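Membrane lipoprotein family protein (Aeropyrum pernix, PDB 4PEV) probably serves as the solute-binding lipoprotein of an ABC transporter, holding adenosine in the cleft between two lobes. Local coordinates at residues C[118-123]-C[194-199]; C[154-159]-C[198-203]. All coordinates share one frame; numbering follows the deposited sequence.

In the fold
Both contacts join the lobe built on the parallel sheet to helix 196-214, which follows strand 186-191 of the other sheet, and both touch the adenosine. Contact 1 (118-123 with 194-199) sets the loop after strand 114-118 against the first turn of that helix; it is apolar and partly buried, a phenyl ring laid on a proline at the helix start. Contact 2 (154-159 with 198-203) brings the end of strand 152-157 onto the next turn; it is buried and mixed, a salt bridge and a water beside a glutamate stem on a phenyl ring. They share Leu198 and Trp199, and their centres lie about 9 Å apart; the helix is met by a loop and by a strand end of the same lobe.

Contact 1: residues C[118-123]-C[194-199]; sequences VGFLWQ and DIPPLW. With ADN (adenosine), chain F.
Phe120 lays its ring against Pro196, whose CD sits over one face, 3.8 Å from the ring centroid and 21° off the normal, a CH-pi contact. The two side chains cross at about a right angle, and the closest approach, Phe120 CZ to Pro196 CD at 3.5 Å, falls toward the rim. Phe120 CB points toward the start of helix 196-214, and CG stands anti to the backbone N (chi1 170°). Ile195, the N-cap residue of this helix, slides past the ring in the opposite direction, its CB 3.9 Å from Phe120 CD2 and its CD1 near Phe120 CB. Pro197 CG meets Phe120 CB at 4.1 Å, while its own CB faces the ribose at O2'. Leu121 CD2 adds a looser touch on Ile195, and the backbone N of Leu121 hydrogen-bonds to OD2 of Asp60, a residue of the adenosine site. An alanine in place of Phe120 would probably leave the Pro196 ring without its aromatic partner and open a gap beside Ile195. With no polar bond between these segments, the loop and the helix start meet through carbon surfaces alone, an apolar closure across the cleft beside the nucleoside.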
loop_
_atom_site.group_PDB
_atom_site.type_symbol
_atom_site.label_atom_id
_atom_site.label_comp_id
_atom_site.label_asym_id
_atom_site.label_seq_id
_atom_site.Cartn_x
_atom_site.Cartn_y
_atom_site.Cartn_z
ATOM N N VAL C 118 -7.392 -9.953 7.028
ATOM C CA VAL C 118 -6.873 -8.844 6.222
ATOM C C VAL C 118 -6.380 -7.696 7.102
ATOM O O VAL C 118 -7.137 -6.778 7.434
ATOM C CB VAL C 118 -7.940 -8.323 5.216
ATOM C CG1 VAL C 118 -7.429 -7.130 4.416
ATOM C CG2 VAL C 118 -8.354 -9.426 4.261
ATOM N N GLY C 119 -5.101 -7.748 7.447
ATOM C CA GLY C 119 -4.457 -6.642 8.119
ATOM C C GLY C 119 -3.600 -7.086 9.282
ATOM O O GLY C 119 -3.890 -8.080 9.951
ATOM N N PHE C 120 -2.538 -6.328 9.509
ATOM C CA PHE C 120 -1.624 -6.565 10.602
ATOM C C PHE C 120 -2.288 -6.717 11.967
ATOM O O PHE C 120 -1.832 -7.532 12.763
ATOM C CB PHE C 120 -0.597 -5.423 10.669
ATOM C CG PHE C 120 0.249 -5.458 11.896
ATOM C CD1 PHE C 120 1.307 -6.365 11.995
ATOM C CD2 PHE C 120 -0.040 -4.631 12.974
ATOM C CE1 PHE C 120 2.073 -6.425 13.144
ATOM C CE2 PHE C 120 0.718 -4.689 14.124
ATOM C CZ PHE C 120 1.777 -5.584 14.207
ATOM N N LEU C 121 -3.335 -5.942 12.264
ATOM C CA LEU C 121 -3.912 -5.952 13.615
ATOM C C LEU C 121 -4.483 -7.303 14.055
ATOM O O LEU C 121 -4.745 -7.511 15.249
ATOM C CB LEU C 121 -4.993 -4.890 13.774
ATOM C CG LEU C 121 -4.654 -3.415 13.517
ATOM C CD1 LEU C 121 -5.869 -2.556 13.856
ATOM C CD2 LEU C 121 -3.442 -2.963 14.322
ATOM N N TRP C 122 -4.675 -8.208 13.097
ATOM C CA TRP C 122 -5.093 -9.587 13.366
ATOM C C TRP C 122 -3.988 -10.498 13.917
ATOM O O TRP C 122 -4.258 -11.613 14.342
ATOM C CB TRP C 122 -5.625 -10.217 12.072
ATOM C CG TRP C 122 -6.995 -9.777 11.711
ATOM C CD1 TRP C 122 -7.368 -9.080 10.606
ATOM C CD2 TRP C 122 -8.189 -10.005 12.469
ATOM N NE1 TRP C 122 -8.721 -8.854 10.630
ATOM C CE2 TRP C 122 -9.251 -9.418 11.759
ATOM C CE3 TRP C 122 -8.462 -10.664 13.678
ATOM C CZ2 TRP C 122 -10.560 -9.458 12.211
ATOM C CZ3 TRP C 122 -9.769 -10.716 14.126
ATOM C CH2 TRP C 122 -10.802 -10.113 13.399
ATOM N N GLN C 123 -2.749 -10.029 13.898
ATOM C CA GLN C 123 -1.610 -10.854 14.265
ATOM C C GLN C 123 -1.620 -11.243 15.730
ATOM O O GLN C 123 -1.360 -12.380 16.065
ATOM C CB GLN C 123 -0.321 -10.118 13.969
ATOM C CG GLN C 123 0.872 -11.023 13.890
ATOM C CD GLN C 123 2.152 -10.239 13.957
ATOM O OE1 GLN C 123 2.613 -9.673 12.962
ATOM N NE2 GLN C 123 2.727 -10.183 15.139
ATOM N N ASP C 194 0.713 3.675 13.216
ATOM C CA ASP C 194 2.123 3.387 13.414
ATOM C C ASP C 194 2.354 1.891 13.679
ATOM O O ASP C 194 2.403 1.443 14.826
ATOM C CB ASP C 194 2.657 4.231 14.564
ATOM C CG ASP C 194 4.163 4.185 14.659
ATOM O OD1 ASP C 194 4.759 3.134 14.283
ATOM O OD2 ASP C 194 4.740 5.213 15.101
ATOM N N ILE C 195 2.517 1.131 12.605
ATOM C CA ILE C 195 2.635 -0.315 12.685
ATOM C C ILE C 195 3.662 -0.816 11.674
ATOM O O ILE C 195 4.009 -0.073 10.756
ATOM C CB ILE C 195 1.275 -0.964 12.425
ATOM C CG1 ILE C 195 0.666 -0.481 11.097
ATOM C CG2 ILE C 195 0.320 -0.631 13.561
ATOM C CD1 ILE C 195 -0.398 -1.418 10.564
ATOM N N PRO C 196 4.146 -2.074 11.836
ATOM C CA PRO C 196 5.256 -2.620 11.043
ATOM C C PRO C 196 5.209 -2.454 9.539
ATOM O O PRO C 196 6.226 -2.084 8.968
ATOM C CB PRO C 196 5.273 -4.100 11.433
ATOM C CG PRO C 196 4.876 -4.066 12.863
ATOM C CD PRO C 196 3.802 -3.004 12.937
ATOM N N PRO C 197 4.059 -2.708 8.892
ATOM C CA PRO C 197 4.071 -2.540 7.429
ATOM C C PRO C 197 4.380 -1.108 7.040
ATOM O O PRO C 197 5.155 -0.872 6.109
ATOM C CB PRO C 197 2.660 -2.907 7.007
ATOM C CG PRO C 197 2.079 -3.664 8.167
ATOM C CD PRO C 197 2.734 -3.106 9.389
ATOM N N LEU C 198 3.807 -0.161 7.770
ATOM C CA LEU C 198 4.088 1.249 7.514
ATOM C C LEU C 198 5.505 1.657 7.884
ATOM O O LEU C 198 6.035 2.619 7.307
ATOM C CB LEU C 198 3.061 2.157 8.195
ATOM C CG LEU C 198 1.852 2.402 7.278
ATOM C CD1 LEU C 198 1.121 1.122 6.902
ATOM C CD2 LEU C 198 0.889 3.365 7.930
ATOM N N TRP C 199 6.131 0.941 8.821
ATOM C CA TRP C 199 7.551 1.146 9.070
ATOM C C TRP C 199 8.298 0.875 7.765
ATOM O O TRP C 199 9.150 1.657 7.350
ATOM C CB TRP C 199 8.091 0.221 10.146
ATOM C CG TRP C 199 7.455 0.335 11.485
ATOM C CD1 TRP C 199 6.616 1.312 11.920
ATOM C CD2 TRP C 199 7.648 -0.553 12.594
ATOM N NE1 TRP C 199 6.245 1.078 13.232
ATOM C CE2 TRP C 199 6.870 -0.060 13.670
ATOM C CE3 TRP C 199 8.399 -1.730 12.781
ATOM C CZ2 TRP C 199 6.811 -0.707 14.918
ATOM C CZ3 TRP C 199 8.342 -2.376 14.019
ATOM C CH2 TRP C 199 7.549 -1.861 15.072
HETATM O "O5'" ADN F . -2.940 2.167 2.484
HETATM C "C5'" ADN F . -1.547 2.007 2.815
HETATM C "C4'" ADN F . -1.205 0.768 3.650
HETATM O "O4'" ADN F . -1.787 0.823 4.955
HETATM C "C3'" ADN F . -1.651 -0.585 3.102
HETATM O "O3'" ADN F . -0.774 -1.074 2.082
HETATM C "C2'" ADN F . -1.670 -1.448 4.359
HETATM O "O2'" ADN F . -0.378 -1.961 4.712
HETATM C "C1'" ADN F . -2.130 -0.480 5.418
HETATM N N9 ADN F . -3.594 -0.537 5.593
HETATM C C8 ADN F . -4.539 0.053 4.825
HETATM N N7 ADN F . -5.789 -0.203 5.295
HETATM C C5 ADN F . -5.632 -0.968 6.396
HETATM C C6 ADN F . -6.512 -1.613 7.394
HETATM N N6 ADN F . -7.848 -1.480 7.294
HETATM N N1 ADN F . -5.942 -2.339 8.388
HETATM C C2 ADN F . -4.605 -2.492 8.496
HETATM N N3 ADN F . -3.747 -1.940 7.628
HETATM C C4 ADN F . -4.187 -1.189 6.582
#

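Contact 2: residues C[154-159]-C[198-203]; sequences SYLFRE and LWRFHI. With ADN (adenosine), chain F.
Glu159 and Arg200 meet through a salt bridge, Arg200 NE giving its proton to Glu159 OE1 at 2.8 Å. The acceptor is approached nearly along its C-O axis, but it lies 25° out of the guanidinium plane, and the bond is bent to 141°. The same N-H makes a weak second bond to Phe157 O at 3.3 Å, so one donor serves two acceptors. The tight part lies along the glutamate stem: CG, anti to the carbonyl carbon (chi1 -75°), rests over one face of the Phe201 ring, 3.6 Å from the centroid, and Glu159 CB packs on Arg200 CB at 3.7 Å. Beyond CG the chain bends at chi2, and OE1 meets the arginine. Phe201 CZ in turn comes 3.6 Å from O3' of the adenosine. The looser part is at the end of the arginine, where Leu156 CD2 is 3.7 Å from Arg200 NH2 and the two side chains cross at about a right angle. A water at the guanidinium edge bridges the two segments, accepting from Arg200 NH2 and Phe157 N and lying 2.7 Å from Glu159 OE2. That second carboxylate oxygen also forms a salt bridge with Lys299, a residue that binds adenosine, and lies close to the like-charged Asp142. Lys299 and Arg200 would probably favour, and Asp142 oppose, a negative charge on Glu159. Through Lys299, Glu159 acts as a second-shell residue of the pocket that may position the lysine. Around the contact, strand 152-157 lies between strands 137-141 and 320-324; in the other lobe, Phe201 touches strands 222-226 and 248-254, and helix 401-412 packs on helix 196-214 through His202 and Ile203.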
loop_
_atom_site.group_PDB
_atom_site.type_symbol
_atom_site.label_atom_id
_atom_site.label_comp_id
_atom_site.label_asym_id
_atom_site.label_seq_id
_atom_site.Cartn_x
_atom_site.Cartn_y
_atom_site.Cartn_z
ATOM N N SER C 154 1.054 -17.174 6.319
ATOM C CA SER C 154 1.267 -15.728 6.375
ATOM C C SER C 154 1.722 -15.181 5.015
ATOM O O SER C 154 2.571 -15.784 4.348
ATOM C CB SER C 154 2.335 -15.401 7.416
ATOM O OG SER C 154 1.927 -15.739 8.738
ATOM N N TYR C 155 1.158 -14.044 4.606
ATOM C CA TYR C 155 1.583 -13.335 3.395
ATOM C C TYR C 155 2.097 -11.943 3.776
ATOM O O TYR C 155 1.331 -11.065 4.170
ATOM C CB TYR C 155 0.441 -13.250 2.388
ATOM C CG TYR C 155 0.055 -14.591 1.772
ATOM C CD1 TYR C 155 -0.749 -15.493 2.460
ATOM C CD2 TYR C 155 0.486 -14.948 0.502
ATOM C CE1 TYR C 155 -1.111 -16.714 1.902
ATOM C CE2 TYR C 155 0.139 -16.163 -0.066
ATOM C CZ TYR C 155 -0.666 -17.051 0.632
ATOM O OH TYR C 155 -1.019 -18.278 0.069
ATOM N N LEU C 156 3.415 -11.782 3.703
ATOM C CA LEU C 156 4.089 -10.536 4.036
ATOM C C LEU C 156 4.576 -9.910 2.766
ATOM O O LEU C 156 4.945 -10.627 1.835
ATOM C CB LEU C 156 5.334 -10.803 4.866
ATOM C CG LEU C 156 5.120 -10.987 6.355
ATOM C CD1 LEU C 156 6.386 -11.585 6.946
ATOM C CD2 LEU C 156 4.762 -9.655 7.002
ATOM N N PHE C 157 4.607 -8.579 2.730
ATOM C CA PHE C 157 5.204 -7.868 1.605
ATOM C C PHE C 157 6.477 -7.175 2.049
ATOM O O PHE C 157 6.684 -6.927 3.236
ATOM C CB PHE C 157 4.226 -6.865 1.009
ATOM C CG PHE C 157 3.006 -7.496 0.396
ATOM C CD1 PHE C 157 1.910 -7.826 1.182
ATOM C CD2 PHE C 157 2.948 -7.742 -0.959
ATOM C CE1 PHE C 157 0.786 -8.405 0.620
ATOM C CE2 PHE C 157 1.827 -8.320 -1.531
ATOM C CZ PHE C 157 0.743 -8.650 -0.741
ATOM N N ARG C 158 7.340 -6.888 1.088
ATOM C CA ARG C 158 8.559 -6.143 1.356
ATOM C C ARG C 158 8.340 -4.719 0.838
ATOM O O ARG C 158 8.802 -4.360 -0.251
ATOM C CB ARG C 158 9.751 -6.838 0.685
ATOM C CG ARG C 158 10.023 -8.256 1.190
ATOM C CD ARG C 158 11.326 -8.822 0.619
ATOM N NE ARG C 158 11.260 -8.985 -0.835
ATOM C CZ ARG C 158 10.695 -10.018 -1.462
ATOM N NH1 ARG C 158 10.158 -11.028 -0.773
ATOM N NH2 ARG C 158 10.670 -10.048 -2.795
ATOM N N GLU C 159 7.619 -3.925 1.633
ATOM C CA GLU C 159 7.149 -2.598 1.231
ATOM C C GLU C 159 8.272 -1.613 0.975
ATOM O O GLU C 159 8.101 -0.659 0.226
ATOM C CB GLU C 159 6.231 -1.997 2.297
ATOM C CG GLU C 159 4.837 -2.590 2.356
ATOM C CD GLU C 159 4.734 -3.857 3.188
ATOM O OE1 GLU C 159 5.742 -4.307 3.771
ATOM O OE2 GLU C 159 3.616 -4.405 3.267
ATOM N N LEU C 198 3.807 -0.161 7.770
ATOM C CA LEU C 198 4.088 1.249 7.514
ATOM C C LEU C 198 5.505 1.657 7.884
ATOM O O LEU C 198 6.035 2.619 7.307
ATOM C CB LEU C 198 3.061 2.157 8.195
ATOM C CG LEU C 198 1.852 2.402 7.278
ATOM C CD1 LEU C 198 1.121 1.122 6.902
ATOM C CD2 LEU C 198 0.889 3.365 7.930
ATOM N N TRP C 199 6.131 0.941 8.821
ATOM C CA TRP C 199 7.551 1.146 9.070
ATOM C C TRP C 199 8.298 0.875 7.765
ATOM O O TRP C 199 9.150 1.657 7.350
ATOM C CB TRP C 199 8.091 0.221 10.146
ATOM C CG TRP C 199 7.455 0.335 11.485
ATOM C CD1 TRP C 199 6.616 1.312 11.920
ATOM C CD2 TRP C 199 7.648 -0.553 12.594
ATOM N NE1 TRP C 199 6.245 1.078 13.232
ATOM C CE2 TRP C 199 6.870 -0.060 13.670
ATOM C CE3 TRP C 199 8.399 -1.730 12.781
ATOM C CZ2 TRP C 199 6.811 -0.707 14.918
ATOM C CZ3 TRP C 199 8.342 -2.376 14.019
ATOM C CH2 TRP C 199 7.549 -1.861 15.072
ATOM N N ARG C 200 7.954 -0.224 7.105
ATOM C CA ARG C 200 8.612 -0.592 5.861
ATOM C C ARG C 200 8.373 0.421 4.742
ATOM O O ARG C 200 9.293 0.717 3.971
ATOM C CB ARG C 200 8.179 -1.987 5.420
ATOM C CG ARG C 200 8.592 -3.055 6.412
ATOM C CD ARG C 200 8.565 -4.465 5.837
ATOM N NE ARG C 200 7.252 -5.085 5.938
ATOM C CZ ARG C 200 6.695 -5.461 7.078
ATOM N NH1 ARG C 200 7.330 -5.270 8.231
ATOM N NH2 ARG C 200 5.491 -6.029 7.067
ATOM N N PHE C 201 7.147 0.944 4.654
ATOM C CA PHE C 201 6.840 2.014 3.700
ATOM C C PHE C 201 7.732 3.200 4.007
ATOM O O PHE C 201 8.454 3.667 3.137
ATOM C CB PHE C 201 5.360 2.464 3.757
ATOM C CG PHE C 201 4.413 1.591 2.962
ATOM C CD1 PHE C 201 4.384 1.651 1.579
ATOM C CD2 PHE C 201 3.529 0.720 3.601
ATOM C CE1 PHE C 201 3.499 0.860 0.849
ATOM C CE2 PHE C 201 2.654 -0.076 2.876
ATOM C CZ PHE C 201 2.634 -0.003 1.499
ATOM N N HIS C 202 7.680 3.668 5.255
ATOM C CA HIS C 202 8.421 4.854 5.662
ATOM C C HIS C 202 9.882 4.701 5.295
ATOM O O HIS C 202 10.421 5.502 4.536
ATOM C CB HIS C 202 8.281 5.116 7.159
ATOM C CG HIS C 202 8.860 6.425 7.593
ATOM N ND1 HIS C 202 8.856 6.835 8.907
ATOM C CD2 HIS C 202 9.463 7.417 6.893
ATOM C CE1 HIS C 202 9.420 8.030 8.998
ATOM N NE2 HIS C 202 9.804 8.401 7.792
ATOM N N ILE C 203 10.519 3.663 5.811
ATOM C CA ILE C 203 11.924 3.406 5.509
ATOM C C ILE C 203 12.210 3.409 4.013
ATOM O O ILE C 203 13.193 3.980 3.584
ATOM C CB ILE C 203 12.375 2.054 6.102
ATOM C CG1 ILE C 203 12.571 2.195 7.611
ATOM C CG2 ILE C 203 13.646 1.545 5.429
ATOM C CD1 ILE C 203 12.726 0.869 8.315
HETATM O "O5'" ADN F . -2.940 2.167 2.484
HETATM C "C5'" ADN F . -1.547 2.007 2.815
HETATM C "C4'" ADN F . -1.205 0.768 3.650
HETATM O "O4'" ADN F . -1.787 0.823 4.955
HETATM C "C3'" ADN F . -1.651 -0.585 3.102
HETATM O "O3'" ADN F . -0.774 -1.074 2.082
HETATM C "C2'" ADN F . -1.670 -1.448 4.359
HETATM O "O2'" ADN F . -0.378 -1.961 4.712
HETATM C "C1'" ADN F . -2.130 -0.480 5.418
HETATM N N9 ADN F . -3.594 -0.537 5.593
HETATM C C8 ADN F . -4.539 0.053 4.825
HETATM N N7 ADN F . -5.789 -0.203 5.295
HETATM C C5 ADN F . -5.632 -0.968 6.396
HETATM C C6 ADN F . -6.512 -1.613 7.394
HETATM N N6 ADN F . -7.848 -1.480 7.294
HETATM N N1 ADN F . -5.942 -2.339 8.388
HETATM C C2 ADN F . -4.605 -2.492 8.496
HETATM N N3 ADN F . -3.747 -1.940 7.628
HETATM C C4 ADN F . -4.187 -1.189 6.582
HETATM O O HOH W 1 3.444 -6.539 4.873
#